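Local coordinates for cycloalternan-forming enzyme (PDB 5F7U), which belongs to the glycoside hydrolase family 31 group, joining a TIM-barrel domain to several beta-sandwich domains, among them a family 6 carbohydrate-binding module, at residues Thr125-Asn130 and Ile134-Thr139; Leu149-Glu154 and Tyr203-His208; Asp117-Gln122 and Gly143-Lys148. The protein carries 1 engineered substitution. All blocks are in the same frame, centred on the assembly; numbering follows the deposited sequence. Where two conformers were deposited one is given.

Contact 1 (Thr125-Asn130 and Ile134-Thr139)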
loop_
_atom_site.group_PDB
_atom_site.type_symbol
_atom_site.label_atom_id
_atom_site.label_comp_id
_atom_site.label_asym_id
_atom_site.label_seq_id
_atom_site.Cartn_x
_atom_site.Cartn_y
_atom_site.Cartn_z
ATOM N N THR A 125 33.912 -24.944 6.441
ATOM C CA THR A 125 34.925 -25.989 6.394
ATOM C C THR A 125 34.918 -26.755 5.077
ATOM O O THR A 125 35.952 -27.277 4.661
ATOM C CB THR A 125 34.813 -26.975 7.579
ATOM O OG1 THR A 125 33.530 -27.599 7.563
ATOM C CG2 THR A 125 34.976 -26.250 8.882
ATOM N N SER A 126 33.758 -26.823 4.429
ATOM C CA SER A 126 33.660 -27.425 3.101
ATOM C C SER A 126 32.405 -26.967 2.379
ATOM O O SER A 126 31.414 -26.546 3.000
ATOM C CB SER A 126 33.734 -28.961 3.158
ATOM O OG SER A 126 32.560 -29.536 3.715
ATOM N N VAL A 127 32.477 -27.058 1.053
ATOM C CA VAL A 127 31.403 -26.666 0.150
ATOM C C VAL A 127 31.008 -27.927 -0.627
ATOM O O VAL A 127 31.868 -28.606 -1.187
ATOM C CB VAL A 127 31.889 -25.566 -0.842
ATOM C CG1 VAL A 127 30.801 -25.182 -1.839
ATOM C CG2 VAL A 127 32.378 -24.336 -0.097
ATOM N N VAL A 128 29.717 -28.243 -0.641
ATOM C CA VAL A 128 29.200 -29.380 -1.407
ATOM C C VAL A 128 28.183 -28.829 -2.418
ATOM O O VAL A 128 27.162 -28.261 -2.037
ATOM C CB VAL A 128 28.536 -30.434 -0.490
ATOM C CG1 VAL A 128 28.004 -31.590 -1.318
ATOM C CG2 VAL A 128 29.516 -30.947 0.566
ATOM N N ASP A 129 28.488 -28.975 -3.705
ATOM C CA ASP A 129 27.601 -28.473 -4.741
ATOM C C ASP A 129 26.784 -29.644 -5.255
ATOM O O ASP A 129 27.324 -30.579 -5.873
ATOM C CB ASP A 129 28.403 -27.807 -5.866
ATOM C CG ASP A 129 27.517 -27.277 -6.988
ATOM O OD1 ASP A 129 26.276 -27.483 -6.957
ATOM O OD2 ASP A 129 28.078 -26.662 -7.910
ATOM N N ASN A 130 25.488 -29.592 -4.972
ATOM C CA ASN A 130 24.584 -30.681 -5.346
ATOM C C ASN A 130 23.825 -30.427 -6.657
ATOM O O ASN A 130 22.921 -31.191 -7.004
ATOM C CB ASN A 130 23.617 -30.983 -4.198
ATOM C CG ASN A 130 24.322 -31.553 -2.977
ATOM O OD1 ASN A 130 24.233 -30.982 -1.866
ATOM N ND2 ASN A 130 25.037 -32.635 -3.161
ATOM N N ILE A 134 23.543 -25.672 -2.969
ATOM C CA ILE A 134 24.908 -25.751 -2.443
ATOM C C ILE A 134 24.835 -25.830 -0.920
ATOM O O ILE A 134 24.087 -25.070 -0.302
ATOM C CB ILE A 134 25.734 -24.511 -2.860
ATOM C CG1 ILE A 134 25.822 -24.412 -4.388
ATOM C CG2 ILE A 134 27.141 -24.560 -2.252
ATOM C CD1 ILE A 134 26.325 -23.061 -4.849
ATOM N N THR A 135 25.604 -26.733 -0.316
ATOM C CA THR A 135 25.699 -26.815 1.143
ATOM C C THR A 135 27.012 -26.214 1.587
ATOM O O THR A 135 28.077 -26.599 1.085
ATOM C CB THR A 135 25.678 -28.286 1.608
ATOM O OG1 THR A 135 24.481 -28.905 1.129
ATOM C CG2 THR A 135 25.785 -28.416 3.151
ATOM N N LEU A 136 26.949 -25.307 2.558
ATOM C CA LEU A 136 28.169 -24.850 3.223
ATOM C C LEU A 136 28.219 -25.523 4.586
ATOM O O LEU A 136 27.372 -25.263 5.431
ATOM C CB LEU A 136 28.163 -23.320 3.367
ATOM C CG LEU A 136 27.911 -22.472 2.108
ATOM C CD1 LEU A 136 27.949 -20.982 2.450
ATOM C CD2 LEU A 136 28.922 -22.764 1.012
ATOM N N ASN A 137 29.180 -26.425 4.772
ATOM C CA ASN A 137 29.389 -27.070 6.065
ATOM C C ASN A 137 30.186 -26.129 6.936
ATOM O O ASN A 137 31.234 -25.625 6.509
ATOM C CB ASN A 137 30.095 -28.408 5.871
ATOM C CG ASN A 137 29.201 -29.434 5.203
ATOM O OD1 ASN A 137 28.154 -29.793 5.738
ATOM N ND2 ASN A 137 29.612 -29.915 4.050
ATOM N N MET A 138 29.705 -25.895 8.155
ATOM C CA MET A 138 30.262 -24.850 8.997
ATOM C C MET A 138 30.680 -25.323 10.377
ATOM O O MET A 138 30.172 -26.331 10.880
ATOM C CB MET A 138 29.250 -23.714 9.132
ATOM C CG MET A 138 29.023 -22.979 7.831
ATOM S SD MET A 138 27.491 -22.047 7.832
ATOM C CE MET A 138 27.902 -20.852 6.565
ATOM N N THR A 139 31.621 -24.593 10.973
ATOM C CA THR A 139 31.916 -24.733 12.409
ATOM C C THR A 139 31.120 -23.664 13.148
ATOM O O THR A 139 30.614 -22.721 12.533
ATOM C CB THR A 139 33.400 -24.598 12.747
ATOM O OG1 THR A 139 33.930 -23.435 12.103
ATOM C CG2 THR A 139 34.146 -25.838 12.293
HETATM O O HOH W 1 25.054 -31.880 1.251
HETATM O O HOH W 2 22.793 -28.652 -0.963
#

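Contact 2 (Leu149-Glu154 and Tyr203-His208)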
loop_
_atom_site.group_PDB
_atom_site.type_symbol
_atom_site.label_atom_id
_atom_site.label_comp_id
_atom_site.label_asym_id
_atom_site.label_seq_id
_atom_site.Cartn_x
_atom_site.Cartn_y
_atom_site.Cartn_z
ATOM N N LEU A 149 24.639 -24.379 6.098
ATOM C CA LEU A 149 23.903 -23.320 5.420
ATOM C C LEU A 149 23.689 -23.734 3.966
ATOM O O LEU A 149 24.652 -23.990 3.248
ATOM C CB LEU A 149 24.663 -22.006 5.478
ATOM C CG LEU A 149 24.000 -20.813 4.771
ATOM C CD1 LEU A 149 22.640 -20.455 5.384
ATOM C CD2 LEU A 149 24.931 -19.613 4.852
ATOM N N TYR A 150 22.432 -23.752 3.544
ATOM C CA TYR A 150 22.083 -24.156 2.187
ATOM C C TYR A 150 21.746 -22.954 1.343
ATOM O O TYR A 150 20.961 -22.106 1.763
ATOM C CB TYR A 150 20.856 -25.053 2.215
ATOM C CG TYR A 150 21.084 -26.321 2.955
ATOM C CD1 TYR A 150 21.644 -27.427 2.313
ATOM C CD2 TYR A 150 20.713 -26.436 4.291
ATOM C CE1 TYR A 150 21.844 -28.613 3.004
ATOM C CE2 TYR A 150 20.910 -27.621 4.986
ATOM C CZ TYR A 150 21.482 -28.689 4.342
ATOM O OH TYR A 150 21.658 -29.868 5.015
ATOM N N LEU A 151 22.310 -22.918 0.140
ATOM C CA LEU A 151 22.046 -21.841 -0.809
ATOM C C LEU A 151 21.336 -22.438 -2.006
ATOM O O LEU A 151 21.746 -23.475 -2.515
ATOM C CB LEU A 151 23.349 -21.186 -1.282
ATOM C CG LEU A 151 24.414 -20.786 -0.260
ATOM C CD1 LEU A 151 25.619 -20.172 -0.955
ATOM C CD2 LEU A 151 23.856 -19.809 0.762
ATOM N N SER A 152 20.279 -21.762 -2.449
ATOM C CA SER A 152 19.585 -22.138 -3.665
ATOM C C SER A 152 19.080 -20.881 -4.354
ATOM O O SER A 152 19.020 -19.802 -3.747
ATOM C CB SER A 152 18.427 -23.110 -3.374
ATOM O OG SER A 152 17.479 -22.538 -2.481
ATOM N N PHE A 153 18.705 -21.029 -5.621
ATOM C CA PHE A 153 18.200 -19.902 -6.396
ATOM C C PHE A 153 16.733 -20.070 -6.697
ATOM O O PHE A 153 16.353 -20.912 -7.484
ATOM C CB PHE A 153 19.041 -19.733 -7.676
ATOM C CG PHE A 153 20.437 -19.256 -7.397
ATOM C CD1 PHE A 153 20.688 -17.901 -7.155
ATOM C CD2 PHE A 153 21.500 -20.171 -7.297
ATOM C CE1 PHE A 153 21.982 -17.453 -6.857
ATOM C CE2 PHE A 153 22.789 -19.727 -6.998
ATOM C CZ PHE A 153 23.030 -18.367 -6.777
ATOM N N GLU A 154 15.899 -19.264 -6.050
ATOM C CA GLU A 154 14.479 -19.207 -6.405
ATOM C C GLU A 154 14.337 -18.750 -7.867
ATOM O O GLU A 154 13.480 -19.233 -8.599
ATOM C CB GLU A 154 13.730 -18.291 -5.421
ATOM C CG GLU A 154 12.209 -18.271 -5.578
ATOM C CD GLU A 154 11.716 -17.351 -6.679
ATOM O OE1 GLU A 154 12.436 -16.395 -7.042
ATOM O OE2 GLU A 154 10.611 -17.574 -7.210
ATOM N N TYR A 203 33.471 -17.044 8.071
ATOM C CA TYR A 203 32.366 -17.017 7.122
ATOM C C TYR A 203 31.818 -15.591 7.011
ATOM O O TYR A 203 31.543 -14.967 8.019
ATOM C CB TYR A 203 31.244 -17.986 7.532
ATOM C CG TYR A 203 29.924 -17.615 6.901
ATOM C CD1 TYR A 203 29.678 -17.888 5.546
ATOM C CD2 TYR A 203 28.945 -16.925 7.638
ATOM C CE1 TYR A 203 28.474 -17.503 4.952
ATOM C CE2 TYR A 203 27.731 -16.538 7.046
ATOM C CZ TYR A 203 27.514 -16.824 5.703
ATOM O OH TYR A 203 26.343 -16.435 5.096
ATOM N N ARG A 204 31.692 -15.090 5.784
ATOM C CA ARG A 204 31.041 -13.800 5.532
ATOM C C ARG A 204 30.585 -13.744 4.091
ATOM O O ARG A 204 31.394 -13.955 3.164
ATOM C CB ARG A 204 31.997 -12.627 5.832
ATOM C CG ARG A 204 31.318 -11.277 5.722
ATOM C CD ARG A 204 32.261 -10.139 6.090
ATOM N NE ARG A 204 31.568 -8.897 5.744
ATOM C CZ ARG A 204 31.758 -8.217 4.618
ATOM N NH1 ARG A 204 32.691 -8.601 3.741
ATOM N NH2 ARG A 204 31.039 -7.119 4.400
ATOM N N MET A 205 29.296 -13.450 3.906
ATOM C CA MET A 205 28.690 -13.372 2.577
ATOM C C MET A 205 28.536 -11.926 2.104
ATOM O O MET A 205 28.080 -11.072 2.864
ATOM C CB MET A 205 27.301 -14.018 2.604
ATOM C CG MET A 205 26.591 -14.005 1.259
ATOM S SD MET A 205 24.920 -14.650 1.332
ATOM C CE MET A 205 25.218 -16.387 1.651
ATOM N N GLU A 206 28.911 -11.687 0.851
ATOM C CA GLU A 206 28.539 -10.471 0.125
ATOM C C GLU A 206 27.693 -10.849 -1.070
ATOM O O GLU A 206 28.060 -11.749 -1.835
ATOM C CB GLU A 206 29.775 -9.733 -0.398
ATOM C CG GLU A 206 30.719 -9.222 0.675
ATOM C CD GLU A 206 31.969 -8.531 0.130
ATOM O OE1 GLU A 206 32.195 -8.477 -1.101
ATOM O OE2 GLU A 206 32.767 -8.070 0.962
ATOM N N VAL A 207 26.611 -10.104 -1.276
ATOM C CA VAL A 207 25.745 -10.326 -2.430
ATOM C C VAL A 207 26.003 -9.180 -3.411
ATOM O O VAL A 207 25.817 -8.022 -3.081
ATOM C CB VAL A 207 24.257 -10.393 -2.007
ATOM C CG1 VAL A 207 23.360 -10.562 -3.218
ATOM C CG2 VAL A 207 24.050 -11.575 -1.054
ATOM N N HIS A 208 26.457 -9.532 -4.607
ATOM C CA HIS A 208 26.735 -8.569 -5.648
ATOM C C HIS A 208 25.828 -8.858 -6.846
ATOM O O HIS A 208 25.360 -9.996 -7.049
ATOM C CB HIS A 208 28.199 -8.687 -6.129
ATOM C CG HIS A 208 29.229 -8.373 -5.085
ATOM N ND1 HIS A 208 29.970 -7.214 -5.103
ATOM C CD2 HIS A 208 29.665 -9.077 -4.011
ATOM C CE1 HIS A 208 30.809 -7.204 -4.080
ATOM N NE2 HIS A 208 30.648 -8.324 -3.403
#

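Contact 3 (Asp117-Gln122 and Gly143-Lys148)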
loop_
_atom_site.group_PDB
_atom_site.type_symbol
_atom_site.label_atom_id
_atom_site.label_comp_id
_atom_site.label_asym_id
_atom_site.label_seq_id
_atom_site.Cartn_x
_atom_site.Cartn_y
_atom_site.Cartn_z
ATOM N N ASP A 117 22.030 -19.551 25.209
ATOM C CA ASP A 117 22.977 -18.520 24.814
ATOM C C ASP A 117 23.197 -18.596 23.315
ATOM O O ASP A 117 22.840 -19.594 22.678
ATOM C CB ASP A 117 24.316 -18.638 25.591
ATOM C CG ASP A 117 25.031 -17.288 25.756
ATOM O OD1 ASP A 117 24.706 -16.295 25.065
ATOM O OD2 ASP A 117 25.951 -17.222 26.598
ATOM N N TRP A 118 23.750 -17.522 22.756
ATOM C CA TRP A 118 24.013 -17.436 21.319
ATOM C C TRP A 118 25.183 -18.299 20.873
ATOM O O TRP A 118 26.220 -18.365 21.545
ATOM C CB TRP A 118 24.223 -15.964 20.910
ATOM C CG TRP A 118 22.940 -15.190 20.959
ATOM C CD1 TRP A 118 22.503 -14.373 21.970
ATOM C CD2 TRP A 118 21.911 -15.202 19.977
ATOM N NE1 TRP A 118 21.255 -13.863 21.659
ATOM C CE2 TRP A 118 20.861 -14.372 20.453
ATOM C CE3 TRP A 118 21.755 -15.864 18.745
ATOM C CZ2 TRP A 118 19.688 -14.148 19.722
ATOM C CZ3 TRP A 118 20.570 -15.656 18.012
ATOM C CH2 TRP A 118 19.555 -14.793 18.510
ATOM N N GLU A 119 24.990 -18.960 19.731
ATOM C CA GLU A 119 26.055 -19.654 19.004
ATOM C C GLU A 119 26.027 -19.083 17.596
ATOM O O GLU A 119 24.942 -18.797 17.060
ATOM C CB GLU A 119 25.794 -21.151 18.953
ATOM C CG GLU A 119 25.780 -21.821 20.325
ATOM C CD GLU A 119 25.484 -23.309 20.278
ATOM O OE1 GLU A 119 25.096 -23.854 19.213
ATOM O OE2 GLU A 119 25.629 -23.942 21.339
ATOM N N TYR A 120 27.202 -18.880 17.008
ATOM C CA TYR A 120 27.289 -18.265 15.683
ATOM C C TYR A 120 28.087 -19.142 14.754
ATOM O O TYR A 120 28.856 -19.968 15.197
ATOM C CB TYR A 120 27.948 -16.882 15.746
ATOM C CG TYR A 120 27.228 -15.882 16.618
ATOM C CD1 TYR A 120 26.217 -15.073 16.079
ATOM C CD2 TYR A 120 27.571 -15.721 17.978
ATOM C CE1 TYR A 120 25.550 -14.138 16.865
ATOM C CE2 TYR A 120 26.901 -14.794 18.775
ATOM C CZ TYR A 120 25.901 -14.009 18.204
ATOM O OH TYR A 120 25.236 -13.084 18.981
ATOM N N VAL A 121 27.869 -18.965 13.455
ATOM C CA VAL A 121 28.710 -19.601 12.444
ATOM C C VAL A 121 30.119 -19.030 12.607
ATOM O O VAL A 121 30.289 -17.807 12.713
ATOM C CB VAL A 121 28.171 -19.340 11.011
ATOM C CG1 VAL A 121 29.163 -19.816 9.965
ATOM C CG2 VAL A 121 26.830 -20.037 10.808
ATOM N N GLN A 122 31.111 -19.921 12.640
ATOM C CA GLN A 122 32.515 -19.517 12.623
ATOM C C GLN A 122 33.043 -19.548 11.185
ATOM O O GLN A 122 33.011 -18.518 10.507
ATOM C CB GLN A 122 33.358 -20.367 13.592
ATOM C CG GLN A 122 34.874 -20.106 13.561
ATOM C CD GLN A 122 35.247 -18.648 13.770
ATOM O OE1 GLN A 122 34.718 -17.980 14.667
ATOM N NE2 GLN A 122 36.185 -18.143 12.951
ATOM N N GLY A 143 29.405 -24.494 21.483
ATOM C CA GLY A 143 28.508 -25.642 21.382
ATOM C C GLY A 143 29.052 -26.744 20.495
ATOM O O GLY A 143 30.114 -26.598 19.886
ATOM N N ASP A 144 28.308 -27.840 20.402
ATOM C CA ASP A 144 28.757 -29.025 19.657
ATOM C C ASP A 144 27.967 -29.321 18.371
ATOM O O ASP A 144 27.989 -30.450 17.874
ATOM C CB ASP A 144 28.794 -30.254 20.575
ATOM C CG ASP A 144 27.440 -30.561 21.214
ATOM O OD1 ASP A 144 26.383 -30.058 20.737
ATOM O OD2 ASP A 144 27.440 -31.307 22.226
ATOM N N PHE A 145 27.275 -28.320 17.821
ATOM C CA PHE A 145 26.519 -28.542 16.585
ATOM C C PHE A 145 27.445 -28.576 15.371
ATOM O O PHE A 145 28.555 -28.064 15.436
ATOM C CB PHE A 145 25.488 -27.425 16.356
ATOM C CG PHE A 145 24.327 -27.411 17.322
ATOM C CD1 PHE A 145 24.069 -28.469 18.204
ATOM C CD2 PHE A 145 23.449 -26.325 17.316
ATOM C CE1 PHE A 145 22.978 -28.420 19.084
ATOM C CE2 PHE A 145 22.356 -26.282 18.178
ATOM C CZ PHE A 145 22.127 -27.322 19.070
ATOM N N SER A 146 26.975 -29.179 14.277
ATOM C CA SER A 146 27.645 -29.095 12.977
ATOM C C SER A 146 26.739 -28.381 11.975
ATOM O O SER A 146 26.070 -29.041 11.166
ATOM C CB SER A 146 28.022 -30.482 12.465
ATOM O OG SER A 146 28.827 -31.157 13.409
ATOM N N PRO A 147 26.700 -27.031 12.029
ATOM C CA PRO A 147 25.755 -26.288 11.167
ATOM C C PRO A 147 25.967 -26.448 9.668
ATOM O O PRO A 147 27.088 -26.691 9.208
ATOM C CB PRO A 147 25.926 -24.829 11.572
ATOM C CG PRO A 147 27.113 -24.759 12.450
ATOM C CD PRO A 147 27.502 -26.127 12.884
ATOM N N LYS A 148 24.865 -26.342 8.939
ATOM C CA LYS A 148 24.901 -26.332 7.478
ATOM C C LYS A 148 24.067 -25.178 7.002
ATOM O O LYS A 148 22.933 -25.011 7.459
ATOM C CB LYS A 148 24.306 -27.617 6.914
ATOM C CG LYS A 148 25.172 -28.850 7.157
ATOM C CD LYS A 148 24.389 -30.077 6.728
ATOM C CE LYS A 148 25.073 -31.374 7.144
ATOM N NZ LYS A 148 26.048 -31.779 6.095
HETATM O O HOH W 3 27.145 -25.519 18.260
HETATM O O HOH W 4 25.075 -26.692 20.943
#

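Contact 1 (Thr125-Asn130 and Ile134-Thr139)
V128 and T135 exchange two backbone hydrogen bonds, V128 N to T135 O at 2.9 Å and T135 N to V128 O at 2.8 Å, both nearly straight and both with the donor in the carbonyl plane. They fix the register of an antiparallel hairpin whose strand axes approach to 4.7 Å at 165°. V127 with L136 and D129 with I134 form the alternating non-hydrogen-bonded pairs. Further along, T125 and S126 both face N137, which makes a classic beta bulge: T125 N reaches N137 O at 2.8 Å, whereas the bond from S126 N to the same oxygen is weak. N137 N closes the other half of this pair on S126 O.

The polar contacts lie on the face that carries S126, T135 and N137, with V128 among them. N137 ND2 donates to S126 OG at 3.0 Å, with the hydroxyl 20° out of the amide plane, while N137 OD1 accepts from K148 NZ; the amide is thereby held at both ends. S126 OG lies between its own backbone N and carbonyl carbon (chi1 71°), which lifts it toward this amide. V128 CG2 packs against the same ND2. Beyond them, N130 OD1 and T135 OG1 are 3.7 Å apart and share two waters, one of them bound only weakly to N130 OD1.

V127, I134 and L136 make the apolar contacts of the other face, where D129 OD1 also bonds to Y178 OH. V127 splits its methyls, CG1 meeting I134 CG2 at 3.7 Å and CG2 lying 4.0 Å from L136 CD2. At the bulge end, T125 CG2 touches T139 CG2.

The hairpin joins strands 106-129 and 134-140. Strand 148-153 pairs with the second of these, I134 bonding to L151 and L136 to L149, while strand 179-182 packs on V127, D129 and I134.

Contact 2 (Leu149-Glu154 and Tyr203-His208)
The two strand segments share no hydrogen bond and keep their backbones well apart, with CA atoms 10.7 Å from each other at L149 and Y203 and 11.3 Å at L151 and M205. Such spacing is that of facing layers in a beta-sandwich, in keeping with the galactose mutarotase-like domain to which both segments belong; the side chains meet in its buried interior.

Two pairs carry the contact, each through the CD2 methyl of a leucine. The L149 side chain runs roughly perpendicular to that of Y203, and its CD2 comes 3.5 Å from Y203 OH and 3.9 Å from Y203 CZ, approaching the phenol end of the ring obliquely. With CG anti to the backbone N in L149 (chi1 179°), the branch is directed at the Y203 ring. Y203 OH is hydrogen-bonded to E218 OE2, so the buried hydroxyl has a polar partner although its neighbour here is a methyl group.

Two residues further along each strand, L151 and M205 approach from opposite layers with their ends overlapping. I198 touches both L151 and Y203, while M161 touches L151 and M205, filling in around the two pairs. M205 runs extended as far as SD and then bends at chi3 (-69°), and this last turn brings its terminal CE to 3.8 Å from L151 CD2.

Contact 3 (Asp117-Gln122 and Gly143-Lys148)
Backbone separation stays wide between strand segment 117-122 and the irregular segment 143-148, the nearest CA atoms being those of E119 and G143 at 6.9 Å, and no direct hydrogen bond crosses. One side chain spans the interval. E119 is extended beyond CG (chi2 178°), which carries its carboxylate up to the loop, where OE2 lies 3.3 Å from G143 CA and OE1 lies 3.5 Å from F145 CD2. The carboxylate and ring planes stand 73° apart.

Two waters complete the link. One donates to E119 OE1 and accepts from F145 N, both at 2.8 Å; the other donates to E119 OE2, accepts weakly from D144 N, and sits over one face of the F145 ring, toward its rim. Each buried carboxylate oxygen has a further partner: W227 NE1 binds OE1, and K88 NZ forms a salt bridge with OE2 that would be expected to favour the charged form. W227 also meets the F145 ring, their planes about 20° apart.

Thus a buried glutamate of strand 106-129, through direct contacts and two waters, meets the loop that connects the neighbouring antiparallel strands 134-140 and 148-153 of the beta-sandwich.

Overall arrangement
Contacts 1 and 3 share strand 106-129, and contact 1 lies inside the loop that contact 3 closes; contact 2 opens further along the chain. The centres of the first and second contacts are about 11 Å apart. Those of the first and third are about 15 Å apart, and those of the second and third about 18 Å. Strand 134-140 lies between strands 106-129 and 148-153, with T139 O 2.8 Å from Q122 N. Y203 N, 2.9 Å from Q122 O, brings contact 2 to contact 3, while M138 packs on both V121 and Y203. None of the segments carries a residue of a magnesium site or of a glycan pocket in the model.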